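Local coordinates for 3-oxosteroid 1-dehydrogenase (PDB 7P18), which probably catalyses the 1,2-dehydrogenation of 3-oxosteroids to 3-oxo-Delta(1)-steroids, using bound FAD as its redox cofactor, at residues Ser15-Met20 against Asn210-Gly215; Leu21-Ala26 against His218-Arg223; Val53-Asn58 against Gln96-Ile101; Gly155-Gly160 against Arg204-Gly209. All coordinates share one frame; numbering follows the deposited sequence. Where two conformers were deposited one is given.

Interaction 1 (Ser15-Met20 against Asn210-Gly215). With FAD (flavin-adenine dinucleotide), chain C.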
loop_
_atom_site.group_PDB
_atom_site.type_symbol
_atom_site.label_atom_id
_atom_site.label_comp_id
_atom_site.label_asym_id
_atom_site.label_seq_id
_atom_site.Cartn_x
_atom_site.Cartn_y
_atom_site.Cartn_z
ATOM N N SER A 15 -11.828 9.778 -2.751
ATOM C CA SER A 15 -12.606 8.658 -2.179
ATOM C C SER A 15 -11.701 7.470 -1.878
ATOM O O SER A 15 -12.191 6.353 -1.954
ATOM C CB SER A 15 -13.800 8.256 -3.036
ATOM O OG SER A 15 -13.352 7.760 -4.283
ATOM N N GLY A 16 -10.461 7.693 -1.406
ATOM C CA GLY A 16 -9.712 6.602 -0.769
ATOM C C GLY A 16 -10.322 6.256 0.581
ATOM O O GLY A 16 -11.314 6.864 0.962
ATOM N N ALA A 17 -9.742 5.315 1.289
ATOM C CA ALA A 17 -10.290 4.820 2.571
ATOM C C ALA A 17 -10.272 5.967 3.599
ATOM O O ALA A 17 -11.271 6.135 4.346
ATOM C CB ALA A 17 -9.489 3.632 3.015
ATOM N N GLY A 18 -9.175 6.709 3.683
ATOM C CA GLY A 18 -9.056 7.837 4.644
ATOM C C GLY A 18 -10.194 8.829 4.440
ATOM O O GLY A 18 -10.890 9.214 5.412
ATOM N N ALA A 19 -10.434 9.206 3.186
ATOM C CA ALA A 19 -11.481 10.183 2.811
ATOM C C ALA A 19 -12.862 9.655 3.188
ATOM O O ALA A 19 -13.624 10.426 3.791
ATOM C CB ALA A 19 -11.377 10.515 1.332
ATOM N N MET A 20 -13.188 8.409 2.851
ATOM C CA MET A 20 -14.535 7.868 3.091
ATOM C C MET A 20 -14.761 7.671 4.602
ATOM O O MET A 20 -15.901 7.943 5.089
ATOM C CB MET A 20 -14.736 6.579 2.287
ATOM C CG MET A 20 -14.790 6.834 0.740
ATOM S SD MET A 20 -15.530 5.407 -0.172
ATOM C CE MET A 20 -14.141 4.283 -0.200
ATOM N N ASN A 210 -10.213 -4.190 -1.317
ATOM C CA ASN A 210 -11.537 -4.148 -1.990
ATOM C C ASN A 210 -12.639 -4.314 -0.939
ATOM O O ASN A 210 -13.695 -3.654 -1.058
ATOM C CB ASN A 210 -11.589 -5.200 -3.106
ATOM C CG ASN A 210 -11.978 -4.620 -4.453
ATOM O OD1 ASN A 210 -12.720 -5.258 -5.172
ATOM N ND2 ASN A 210 -11.490 -3.443 -4.805
ATOM N N ALA A 211 -12.436 -5.139 0.089
ATOM C CA ALA A 211 -13.405 -5.236 1.215
ATOM C C ALA A 211 -13.474 -3.894 1.936
ATOM O O ALA A 211 -14.539 -3.416 2.264
ATOM C CB ALA A 211 -13.041 -6.342 2.165
ATOM N N MET A 212 -12.318 -3.289 2.160
ATOM C CA MET A 212 -12.213 -1.997 2.867
ATOM C C MET A 212 -13.003 -0.921 2.102
ATOM O O MET A 212 -13.846 -0.253 2.714
ATOM C CB MET A 212 -10.735 -1.617 3.004
ATOM C CG MET A 212 -10.499 -0.296 3.685
ATOM S SD MET A 212 -8.737 0.031 3.804
ATOM C CE MET A 212 -8.353 0.317 2.089
ATOM N N ALA A 213 -12.739 -0.754 0.802
ATOM C CA ALA A 213 -13.375 0.281 -0.033
ATOM C C ALA A 213 -14.870 -0.002 -0.201
ATOM O O ALA A 213 -15.677 0.945 -0.078
ATOM C CB ALA A 213 -12.655 0.401 -1.356
ATOM N N ALA A 214 -15.258 -1.244 -0.441
ATOM C CA ALA A 214 -16.693 -1.634 -0.527
ATOM C C ALA A 214 -17.396 -1.318 0.792
ATOM O O ALA A 214 -18.486 -0.684 0.783
ATOM C CB ALA A 214 -16.785 -3.115 -0.813
ATOM N N GLY A 215 -16.794 -1.767 1.904
ATOM C CA GLY A 215 -17.386 -1.554 3.251
ATOM C C GLY A 215 -17.549 -0.082 3.575
ATOM O O GLY A 215 -18.590 0.291 4.110
HETATM P PA FAD C . -5.999 6.776 -2.584
HETATM O O1A FAD C . -6.443 5.525 -1.917
HETATM O O2A FAD C . -5.286 6.527 -3.886
HETATM O O5B FAD C . -7.286 7.673 -2.806
HETATM C C5B FAD C . -7.130 8.978 -3.424
HETATM C C4B FAD C . -8.337 9.237 -4.274
HETATM O O4B FAD C . -8.371 10.648 -4.619
HETATM C C3B FAD C . -8.395 8.464 -5.608
HETATM O O3B FAD C . -9.650 7.814 -5.772
HETATM C C2B FAD C . -8.150 9.550 -6.659
HETATM O O2B FAD C . -8.679 9.217 -7.936
HETATM C C1B FAD C . -8.728 10.786 -5.970
HETATM N N9A FAD C . -8.237 12.064 -6.486
HETATM C C8A FAD C . -7.004 12.374 -6.986
HETATM N N7A FAD C . -6.942 13.615 -7.462
HETATM C C5A FAD C . -8.199 14.148 -7.208
HETATM C C6A FAD C . -8.768 15.416 -7.459
HETATM N N6A FAD C . -8.145 16.407 -8.106
HETATM N N1A FAD C . -10.049 15.605 -7.077
HETATM C C2A FAD C . -10.689 14.600 -6.471
HETATM N N3A FAD C . -10.286 13.345 -6.249
HETATM C C4A FAD C . -9.002 13.198 -6.622
HETATM N N1 FAD C . -0.928 0.348 2.398
HETATM C C2 FAD C . -1.256 -0.133 3.619
HETATM O O2 FAD C . -1.121 0.569 4.639
HETATM N N3 FAD C . -1.763 -1.360 3.777
HETATM C C4 FAD C . -1.727 -2.306 2.774
HETATM O O4 FAD C . -2.307 -3.372 2.956
HETATM C C4X FAD C . -1.361 -1.868 1.473
HETATM N N5 FAD C . -1.351 -2.733 0.473
HETATM C C5X FAD C . -1.065 -2.252 -0.783
HETATM C C6 FAD C . -1.141 -3.134 -1.886
HETATM C C7 FAD C . -0.998 -2.680 -3.191
HETATM C C7M FAD C . -1.114 -3.637 -4.359
HETATM C C8 FAD C . -0.830 -1.303 -3.417
HETATM C C8M FAD C . -0.699 -0.771 -4.834
HETATM C C9 FAD C . -0.670 -0.445 -2.347
HETATM C C9A FAD C . -0.836 -0.878 -1.017
HETATM N N10 FAD C . -0.701 -0.025 0.090
HETATM C C10 FAD C . -0.988 -0.482 1.370
HETATM C "C1'" FAD C . -0.520 1.419 -0.094
HETATM C "C2'" FAD C . -1.891 2.127 -0.022
HETATM O "O2'" FAD C . -2.844 1.572 -0.927
HETATM C "C3'" FAD C . -1.793 3.644 -0.259
HETATM O "O3'" FAD C . -0.632 4.203 0.359
HETATM C "C4'" FAD C . -3.057 4.341 0.198
HETATM O "O4'" FAD C . -4.158 3.709 -0.440
HETATM C "C5'" FAD C . -3.079 5.829 -0.080
HETATM O "O5'" FAD C . -4.383 6.291 0.320
HETATM P P FAD C . -4.860 7.759 -0.060
HETATM O O1P FAD C . -6.218 7.810 0.496
HETATM O O2P FAD C . -3.855 8.780 0.230
HETATM O O3P FAD C . -5.005 7.685 -1.689
#
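Ala17 and Met212 meet through methyl groups: in the conformer given, one of two modelled for Met212, CB of Ala17 lies 3.6 Å from CE of Met212 and 3.8 Å from its SD. In that conformer the thioether chain runs out with CG anti to the backbone N (chi1 179°) and bends only at chi3, which brings sulfur and methyl over the first turn of helix 17-28. Met20 reaches back the other way, its CE 3.7 Å from the carbonyl O of Ala213 and 4.3 Å from that residue's CB. No hydrogen bond joins 15-20 to 210-215. One step out, Gly16 stands at the N-cap of helix 17-28, with its CA 3.3 Å from FAD O5B, the ester oxygen between the adenosine ribose and its phosphate. A side chain on Gly16 would run into the phosphate oxygen O1P. Ser46 OG takes the N-H of Ala17 and also binds the FAD. Ser15 OG is hydrogen-bonded to Glu37, a residue of the FAD site. This is the glycine-rich turn of a Rossmann-type dinucleotide fold, with a GxGxxA-like sequence. The chemistry divides cleanly: one side of the turn meets the phosphates, where the helix N-terminus would probably help to offset their negative charge, and the other is buried against methionine and alanine.

Interaction 2 (Leu21-Ala26 against His218-Arg223)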
loop_
_atom_site.group_PDB
_atom_site.type_symbol
_atom_site.label_atom_id
_atom_site.label_comp_id
_atom_site.label_asym_id
_atom_site.label_seq_id
_atom_site.Cartn_x
_atom_site.Cartn_y
_atom_site.Cartn_z
ATOM N N LEU A 21 -13.727 7.227 5.339
ATOM C CA LEU A 21 -13.787 7.087 6.824
ATOM C C LEU A 21 -14.073 8.460 7.441
ATOM O O LEU A 21 -15.006 8.554 8.270
ATOM C CB LEU A 21 -12.477 6.491 7.354
ATOM C CG LEU A 21 -12.445 6.050 8.833
ATOM C CD1 LEU A 21 -12.306 7.241 9.758
ATOM C CD2 LEU A 21 -13.663 5.251 9.207
ATOM N N ALA A 22 -13.328 9.491 7.050
ATOM C CA ALA A 22 -13.506 10.858 7.574
ATOM C C ALA A 22 -14.951 11.294 7.302
ATOM O O ALA A 22 -15.582 11.889 8.206
ATOM C CB ALA A 22 -12.486 11.807 7.004
ATOM N N ALA A 23 -15.466 11.002 6.109
ATOM C CA ALA A 23 -16.837 11.368 5.689
ATOM C C ALA A 23 -17.867 10.693 6.608
ATOM O O ALA A 23 -18.804 11.397 7.096
ATOM C CB ALA A 23 -17.048 10.998 4.230
ATOM N N ALA A 24 -17.737 9.409 6.857
ATOM C CA ALA A 24 -18.691 8.649 7.690
ATOM C C ALA A 24 -18.633 9.200 9.120
ATOM O O ALA A 24 -19.704 9.369 9.770
ATOM C CB ALA A 24 -18.366 7.182 7.658
ATOM N N ARG A 25 -17.428 9.476 9.599
ATOM C CA ARG A 25 -17.228 9.919 10.999
ATOM C C ARG A 25 -17.825 11.319 11.151
ATOM O O ARG A 25 -18.505 11.548 12.164
ATOM C CB ARG A 25 -15.761 9.864 11.413
ATOM C CG ARG A 25 -15.513 10.382 12.823
ATOM C CD ARG A 25 -16.143 9.487 13.868
ATOM N NE ARG A 25 -15.801 9.945 15.212
ATOM C CZ ARG A 25 -16.198 9.371 16.340
ATOM N NH1 ARG A 25 -16.945 8.272 16.338
ATOM N NH2 ARG A 25 -15.816 9.906 17.483
ATOM N N ALA A 26 -17.547 12.226 10.220
ATOM C CA ALA A 26 -18.050 13.620 10.261
ATOM C C ALA A 26 -19.584 13.563 10.261
ATOM O O ALA A 26 -20.219 14.237 11.095
ATOM C CB ALA A 26 -17.502 14.402 9.114
ATOM N N HIS A 218 -20.372 1.402 1.498
ATOM C CA HIS A 218 -21.643 0.933 2.099
ATOM C C HIS A 218 -22.013 1.810 3.300
ATOM O O HIS A 218 -23.154 2.236 3.386
ATOM C CB HIS A 218 -21.538 -0.537 2.470
ATOM C CG HIS A 218 -22.797 -1.055 3.077
ATOM N ND1 HIS A 218 -23.936 -1.326 2.316
ATOM C CD2 HIS A 218 -23.119 -1.333 4.360
ATOM C CE1 HIS A 218 -24.903 -1.751 3.118
ATOM N NE2 HIS A 218 -24.426 -1.748 4.374
ATOM N N ALA A 219 -21.053 2.126 4.172
ATOM C CA ALA A 219 -21.242 3.042 5.314
ATOM C C ALA A 219 -21.754 4.407 4.844
ATOM O O ALA A 219 -22.663 4.960 5.484
ATOM C CB ALA A 219 -19.951 3.198 6.102
ATOM N N LEU A 220 -21.221 4.941 3.751
ATOM C CA LEU A 220 -21.662 6.244 3.210
ATOM C C LEU A 220 -23.095 6.081 2.658
ATOM O O LEU A 220 -23.923 7.007 2.836
ATOM C CB LEU A 220 -20.676 6.729 2.157
ATOM C CG LEU A 220 -19.267 7.055 2.663
ATOM C CD1 LEU A 220 -18.438 7.682 1.546
ATOM C CD2 LEU A 220 -19.313 7.970 3.892
ATOM N N LEU A 221 -23.397 4.935 2.051
ATOM C CA LEU A 221 -24.736 4.680 1.454
ATOM C C LEU A 221 -25.782 4.677 2.563
ATOM O O LEU A 221 -26.763 5.376 2.422
ATOM C CB LEU A 221 -24.738 3.341 0.731
ATOM C CG LEU A 221 -24.302 3.367 -0.721
ATOM C CD1 LEU A 221 -24.249 1.952 -1.261
ATOM C CD2 LEU A 221 -25.238 4.237 -1.554
ATOM N N GLU A 222 -25.541 3.931 3.637
ATOM C CA GLU A 222 -26.436 3.861 4.824
ATOM C C GLU A 222 -26.678 5.249 5.401
ATOM O O GLU A 222 -27.790 5.484 5.867
ATOM C CB GLU A 222 -25.844 2.947 5.886
ATOM C CG GLU A 222 -25.846 1.518 5.413
ATOM C CD GLU A 222 -25.907 0.498 6.527
ATOM O OE1 GLU A 222 -25.203 0.683 7.539
ATOM O OE2 GLU A 222 -26.685 -0.465 6.375
ATOM N N ARG A 223 -25.681 6.132 5.384
ATOM C CA ARG A 223 -25.788 7.496 5.954
ATOM C C ARG A 223 -26.285 8.477 4.887
ATOM O O ARG A 223 -26.459 9.642 5.223
ATOM C CB ARG A 223 -24.428 7.943 6.513
ATOM C CG ARG A 223 -23.940 7.056 7.652
ATOM C CD ARG A 223 -22.442 7.118 7.876
ATOM N NE ARG A 223 -22.077 6.474 9.128
ATOM C CZ ARG A 223 -22.097 5.168 9.331
ATOM N NH1 ARG A 223 -22.423 4.329 8.359
ATOM N NH2 ARG A 223 -21.771 4.690 10.517
#
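Ala24 lies against two side chains of the other helix, Leu220 and Arg223. Arg223 leaves its backbone with CG beside the N, anti to the carbonyl carbon (chi1 -62°), and then extends as far as NE. Its CD passes 4.0 Å from the carbonyl O of Ala24, and NE lies 4.1 Å from the CB of Ala24. NE forms a salt bridge with Asp28. At the tip NH1 turns back to its own helix, giving a 3.0 Å hydrogen bond to Ala219 O, in the guanidinium plane and fairly straight at 161°; Arg223 N reaches that oxygen from the opposite face. NH2 bonds to the carbonyl of Asn104. A leucine here would probably leave Asp28 without its charged mate and the Asn104 carbonyl short of a donor. Leu220 completes the contact with one methyl: its CD2 is 3.8 Å from Ala23 CB and 3.7 Å from Ala24 N. Leu220 and Arg223 thus hold helix 208-222 against helix 17-28; Ala23 also packs on strand 33-36 of the parallel sheet, and Ala24 on Tyr100 of helix 84-104.

Interaction 3 (Val53-Asn58 against Gln96-Ile101)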
loop_
_atom_site.group_PDB
_atom_site.type_symbol
_atom_site.label_atom_id
_atom_site.label_comp_id
_atom_site.label_asym_id
_atom_site.label_seq_id
_atom_site.Cartn_x
_atom_site.Cartn_y
_atom_site.Cartn_z
ATOM N N VAL A 53 -4.309 -2.317 8.148
ATOM C CA VAL A 53 -4.052 -1.104 8.986
ATOM C C VAL A 53 -3.202 -1.526 10.182
ATOM O O VAL A 53 -3.420 -2.614 10.750
ATOM C CB VAL A 53 -5.346 -0.398 9.411
ATOM C CG1 VAL A 53 -6.058 0.205 8.223
ATOM C CG2 VAL A 53 -6.281 -1.333 10.182
ATOM N N TRP A 54 -2.198 -0.706 10.516
ATOM C CA TRP A 54 -1.224 -1.027 11.575
ATOM C C TRP A 54 -1.672 -0.315 12.857
ATOM O O TRP A 54 -1.537 0.905 12.949
ATOM C CB TRP A 54 0.184 -0.639 11.156
ATOM C CG TRP A 54 1.224 -1.050 12.141
ATOM C CD1 TRP A 54 1.735 -2.303 12.313
ATOM C CD2 TRP A 54 1.925 -0.201 13.063
ATOM N NE1 TRP A 54 2.727 -2.276 13.237
ATOM C CE2 TRP A 54 2.843 -1.009 13.745
ATOM C CE3 TRP A 54 1.855 1.155 13.385
ATOM C CZ2 TRP A 54 3.682 -0.519 14.747
ATOM C CZ3 TRP A 54 2.698 1.647 14.358
ATOM C CH2 TRP A 54 3.589 0.820 15.040
ATOM N N ILE A 55 -2.256 -1.082 13.771
ATOM C CA ILE A 55 -2.989 -0.539 14.947
ATOM C C ILE A 55 -2.329 -1.107 16.194
ATOM O O ILE A 55 -2.726 -2.142 16.733
ATOM C CB ILE A 55 -4.500 -0.863 14.899
ATOM C CG1 ILE A 55 -5.132 -0.609 13.531
ATOM C CG2 ILE A 55 -5.220 -0.092 16.006
ATOM C CD1 ILE A 55 -5.240 0.870 13.145
ATOM N N PRO A 56 -1.334 -0.401 16.748
ATOM C CA PRO A 56 -0.714 -0.881 17.978
ATOM C C PRO A 56 -1.799 -0.897 19.070
ATOM O O PRO A 56 -2.626 -0.025 19.102
ATOM C CB PRO A 56 0.410 0.110 18.254
ATOM C CG PRO A 56 0.638 0.779 16.892
ATOM C CD PRO A 56 -0.723 0.845 16.245
ATOM N N ASN A 57 -1.693 -1.889 19.947
ATOM C CA ASN A 57 -2.470 -1.974 21.207
ATOM C C ASN A 57 -3.958 -2.047 20.871
ATOM O O ASN A 57 -4.805 -1.517 21.675
ATOM C CB ASN A 57 -2.147 -0.810 22.133
ATOM C CG ASN A 57 -2.531 -1.079 23.580
ATOM O OD1 ASN A 57 -2.610 -2.248 24.051
ATOM N ND2 ASN A 57 -2.715 0.024 24.286
ATOM N N ASN A 58 -4.322 -2.636 19.725
ATOM C CA ASN A 58 -5.768 -2.809 19.411
ATOM C C ASN A 58 -6.336 -3.835 20.417
ATOM O O ASN A 58 -5.570 -4.716 20.929
ATOM C CB ASN A 58 -6.008 -3.179 17.946
ATOM C CG ASN A 58 -5.524 -4.553 17.577
ATOM O OD1 ASN A 58 -6.166 -5.538 17.961
ATOM N ND2 ASN A 58 -4.393 -4.640 16.862
ATOM N N GLN A 96 -9.162 3.557 18.460
ATOM C CA GLN A 96 -10.518 4.147 18.552
ATOM C C GLN A 96 -11.175 4.140 17.170
ATOM O O GLN A 96 -12.389 3.823 17.088
ATOM C CB GLN A 96 -10.447 5.543 19.131
ATOM C CG GLN A 96 -9.994 5.601 20.585
ATOM C CD GLN A 96 -10.023 7.033 21.050
ATOM O OE1 GLN A 96 -10.132 7.943 20.244
ATOM N NE2 GLN A 96 -9.833 7.238 22.333
ATOM N N MET A 97 -10.386 4.404 16.131
ATOM C CA MET A 97 -10.870 4.427 14.717
ATOM C C MET A 97 -11.311 3.009 14.330
ATOM O O MET A 97 -12.414 2.887 13.817
ATOM C CB MET A 97 -9.805 4.998 13.778
ATOM C CG MET A 97 -10.183 4.931 12.271
ATOM S SD MET A 97 -9.810 3.329 11.564
ATOM C CE MET A 97 -8.024 3.266 11.617
ATOM N N VAL A 98 -10.554 1.957 14.641
ATOM C CA VAL A 98 -10.982 0.579 14.285
ATOM C C VAL A 98 -12.197 0.163 15.117
ATOM O O VAL A 98 -13.118 -0.492 14.558
ATOM C CB VAL A 98 -9.825 -0.414 14.363
ATOM C CG1 VAL A 98 -10.263 -1.867 14.288
ATOM C CG2 VAL A 98 -8.846 -0.090 13.237
ATOM N N GLU A 99 -12.237 0.490 16.412
ATOM C CA GLU A 99 -13.438 0.132 17.219
ATOM C C GLU A 99 -14.668 0.831 16.651
ATOM O O GLU A 99 -15.745 0.215 16.677
ATOM C CB GLU A 99 -13.275 0.520 18.691
ATOM C CG GLU A 99 -12.377 -0.425 19.437
ATOM C CD GLU A 99 -12.309 -0.125 20.937
ATOM O OE1 GLU A 99 -13.318 0.321 21.509
ATOM O OE2 GLU A 99 -11.279 -0.396 21.508
ATOM N N TYR A 100 -14.509 2.058 16.170
ATOM C CA TYR A 100 -15.573 2.864 15.559
ATOM C C TYR A 100 -16.081 2.154 14.307
ATOM O O TYR A 100 -17.315 2.019 14.169
ATOM C CB TYR A 100 -15.113 4.289 15.226
ATOM C CG TYR A 100 -16.017 5.015 14.258
ATOM C CD1 TYR A 100 -17.302 5.389 14.597
ATOM C CD2 TYR A 100 -15.595 5.279 12.960
ATOM C CE1 TYR A 100 -18.157 5.997 13.679
ATOM C CE2 TYR A 100 -16.421 5.890 12.039
ATOM C CZ TYR A 100 -17.700 6.275 12.394
ATOM O OH TYR A 100 -18.483 6.898 11.450
ATOM N N ILE A 101 -15.180 1.735 13.421
ATOM C CA ILE A 101 -15.587 0.947 12.225
ATOM C C ILE A 101 -16.399 -0.268 12.697
ATOM O O ILE A 101 -17.519 -0.479 12.184
ATOM C CB ILE A 101 -14.383 0.521 11.375
ATOM C CG1 ILE A 101 -13.728 1.721 10.691
ATOM C CG2 ILE A 101 -14.849 -0.531 10.384
ATOM C CD1 ILE A 101 -12.494 1.398 9.868
#
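Ile55 and Val98 make the closest approach in a strand-on-helix packing, where strand 53-54, paired antiparallel with 131-138, and the turn that follows it lie against helix 84-104. CD1 of Ile55 is 3.7 Å from CG2 of Val98, and its CG1 is 3.8 Å from the same methyl, the two side chains meeting at a slant. The valine methyl lies beside its backbone N, with CG1 anti to that N (chi1 168°), and is the branch offered to Ile55. Met97 adds its tip: its chain folds at chi2 and chi3, and CE comes to 4.0 Å from Ile55 CD1, crossing the isoleucine at about a right angle. Val53 is the looser member, its CG2 4.2 Å from Val98 CG2, the two valines running alongside each other and pointing opposite ways. All four residues are buried, and Met547 of helix 543-559 touches both Val53 and Met97. Gln96 and Glu99 lie on the exposed side of the helix, without touching 53-58. Ile55 to Asn58 forms a type II beta turn; its backbone bond is weak, and Asn58 ND2 adds a 3.0 Å hydrogen bond to Ile55 O, in the carbonyl plane, with an N-H...O angle of 158°.

Interaction 4 (Gly155-Gly160 against Arg204-Gly209)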
loop_
_atom_site.group_PDB
_atom_site.type_symbol
_atom_site.label_atom_id
_atom_site.label_comp_id
_atom_site.label_asym_id
_atom_site.label_seq_id
_atom_site.Cartn_x
_atom_site.Cartn_y
_atom_site.Cartn_z
ATOM N N GLY A 155 -4.538 -10.557 -9.608
ATOM C CA GLY A 155 -3.471 -11.225 -8.850
ATOM C C GLY A 155 -3.779 -11.362 -7.371
ATOM O O GLY A 155 -3.142 -12.194 -6.744
ATOM N N THR A 156 -4.658 -10.527 -6.795
ATOM C CA THR A 156 -5.009 -10.585 -5.346
ATOM C C THR A 156 -6.105 -11.630 -5.127
ATOM O O THR A 156 -6.534 -11.814 -3.960
ATOM C CB THR A 156 -5.424 -9.225 -4.765
ATOM O OG1 THR A 156 -6.620 -8.756 -5.381
ATOM C CG2 THR A 156 -4.342 -8.176 -4.858
ATOM N N LEU A 157 -6.555 -12.285 -6.201
ATOM C CA LEU A 157 -7.676 -13.254 -6.167
ATOM C C LEU A 157 -7.148 -14.661 -6.450
ATOM O O LEU A 157 -6.129 -14.792 -7.168
ATOM C CB LEU A 157 -8.710 -12.844 -7.214
ATOM C CG LEU A 157 -9.226 -11.412 -7.126
ATOM C CD1 LEU A 157 -10.060 -11.067 -8.357
ATOM C CD2 LEU A 157 -10.026 -11.191 -5.849
ATOM N N LEU A 158 -7.845 -15.672 -5.940
ATOM C CA LEU A 158 -7.478 -17.097 -6.128
ATOM C C LEU A 158 -7.855 -17.537 -7.543
ATOM O O LEU A 158 -9.067 -17.447 -7.878
ATOM C CB LEU A 158 -8.230 -17.952 -5.109
ATOM C CG LEU A 158 -7.824 -19.422 -5.070
ATOM C CD1 LEU A 158 -6.328 -19.552 -4.854
ATOM C CD2 LEU A 158 -8.606 -20.163 -4.000
ATOM N N MET A 159 -6.874 -18.045 -8.300
ATOM C CA MET A 159 -7.019 -18.397 -9.746
ATOM C C MET A 159 -7.599 -17.177 -10.479
ATOM O O MET A 159 -8.399 -17.382 -11.406
ATOM C CB MET A 159 -7.948 -19.605 -9.967
ATOM C CG MET A 159 -7.529 -20.900 -9.267
ATOM S SD MET A 159 -5.802 -21.411 -9.545
ATOM C CE MET A 159 -5.691 -22.857 -8.484
ATOM N N GLY A 160 -7.253 -15.958 -10.033
ATOM C CA GLY A 160 -7.772 -14.676 -10.550
ATOM C C GLY A 160 -9.279 -14.537 -10.449
ATOM O O GLY A 160 -9.839 -13.751 -11.221
ATOM N N ARG A 204 -18.673 -11.941 -5.551
ATOM C CA ARG A 204 -19.582 -11.109 -4.735
ATOM C C ARG A 204 -18.900 -10.726 -3.401
ATOM O O ARG A 204 -19.205 -9.642 -2.841
ATOM C CB ARG A 204 -20.837 -11.936 -4.451
ATOM C CG ARG A 204 -21.856 -11.222 -3.584
ATOM C CD ARG A 204 -23.205 -11.893 -3.686
ATOM N NE ARG A 204 -23.192 -13.176 -3.032
ATOM C CZ ARG A 204 -23.565 -13.386 -1.780
ATOM N NH1 ARG A 204 -23.978 -12.388 -1.018
ATOM N NH2 ARG A 204 -23.519 -14.610 -1.290
ATOM N N LYS A 205 -18.142 -11.662 -2.858
ATOM C CA LYS A 205 -17.312 -11.453 -1.649
ATOM C C LYS A 205 -16.048 -10.723 -2.084
ATOM O O LYS A 205 -15.348 -11.191 -3.032
ATOM C CB LYS A 205 -16.957 -12.765 -0.951
ATOM C CG LYS A 205 -18.142 -13.586 -0.464
ATOM C CD LYS A 205 -18.985 -12.846 0.504
ATOM C CE LYS A 205 -20.154 -13.668 0.979
ATOM N NZ LYS A 205 -20.677 -13.133 2.254
ATOM N N ARG A 206 -15.760 -9.622 -1.404
ATOM C CA ARG A 206 -14.522 -8.841 -1.629
ATOM C C ARG A 206 -13.606 -9.009 -0.410
ATOM O O ARG A 206 -14.090 -9.113 0.721
ATOM C CB ARG A 206 -14.906 -7.385 -1.915
ATOM C CG ARG A 206 -16.019 -7.161 -2.933
ATOM C CD ARG A 206 -15.813 -7.881 -4.251
ATOM N NE ARG A 206 -14.556 -7.583 -4.903
ATOM C CZ ARG A 206 -13.954 -8.337 -5.827
ATOM N NH1 ARG A 206 -14.480 -9.479 -6.242
ATOM N NH2 ARG A 206 -12.803 -7.946 -6.342
ATOM N N GLY A 207 -12.308 -9.024 -0.666
ATOM C CA GLY A 207 -11.242 -9.133 0.340
ATOM C C GLY A 207 -10.281 -7.968 0.278
ATOM O O GLY A 207 -10.349 -7.160 -0.682
ATOM N N LEU A 208 -9.421 -7.873 1.283
ATOM C CA LEU A 208 -8.262 -6.953 1.296
ATOM C C LEU A 208 -8.772 -5.531 1.100
ATOM O O LEU A 208 -9.801 -5.206 1.695
ATOM C CB LEU A 208 -7.285 -7.390 0.207
ATOM C CG LEU A 208 -6.859 -8.851 0.280
ATOM C CD1 LEU A 208 -5.908 -9.172 -0.873
ATOM C CD2 LEU A 208 -6.213 -9.204 1.612
ATOM N N GLY A 209 -8.078 -4.704 0.314
ATOM C CA GLY A 209 -8.466 -3.294 0.125
ATOM C C GLY A 209 -9.807 -3.184 -0.543
ATOM O O GLY A 209 -10.481 -2.166 -0.401
#
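Arg206 and Leu208 are the two residues of 204-209 that touch 155-160, and Thr156 and Leu157 receive them. The second segment begins at Arg204, whose guanidinium forms salt bridges with Asp138 and Asp193. Lys205 and Arg206 follow as strand 205-206, paired with strand 131-138. The arginine side chain curls, with its first three torsions all near -50°, and this carries the guanidinium round toward Leu157: NH2 ends 4.3 Å from the leucine's CD2, an oblique van der Waals contact at the long end of the range. Its polar atoms are engaged by other partners, NH1 with the carbonyl of Asp203 and NH2 with Asn210 OD1, so Leu157 packs beside a group already held in place. Gly207 then carries the chain on to Leu208, where it turns before entering the helix. With its CG beside the backbone N, Leu208 sends CD1 to 3.9 Å from Thr156 CB, and the same methyl is 4.1 Å from Thr156 O. The threonine hydroxyl is used apart from this contact, bonding to the carbonyl of Tyr153. Gly209 continues into helix 208-222, and its backbone bonds to Ser49. Thr156 also touches the bound androsta-1,4-diene-3,17-dione, while Leu208 lies close to Gly50 of the FAD site. This small, partly buried contact thus sits at the edge of the steroid site, where the chain leading into helix 208-222 meets the short 3-10 turn carrying Thr156.

Helix 208-222 links three of the contacts: interaction 4 lies at its start, interaction 1 in its middle and interaction 2 toward its end. Interactions 1 and 2 also share helix 17-28, their centres about 10 Å apart, and touch where Met20 O meets Leu220 CD2. Interaction 3 reaches interaction 2 through Leu21 and Tyr100, the centres about 17 Å apart. Interactions 3 and 4 do not touch, with centres about 23 Å apart, yet both reach the sheet containing strand 131-138. Along the chain they come in series, nested inside the loops closed by 1 and 2. Together the contacts run from the FAD-binding helix toward the steroid site within the FAD-binding fold.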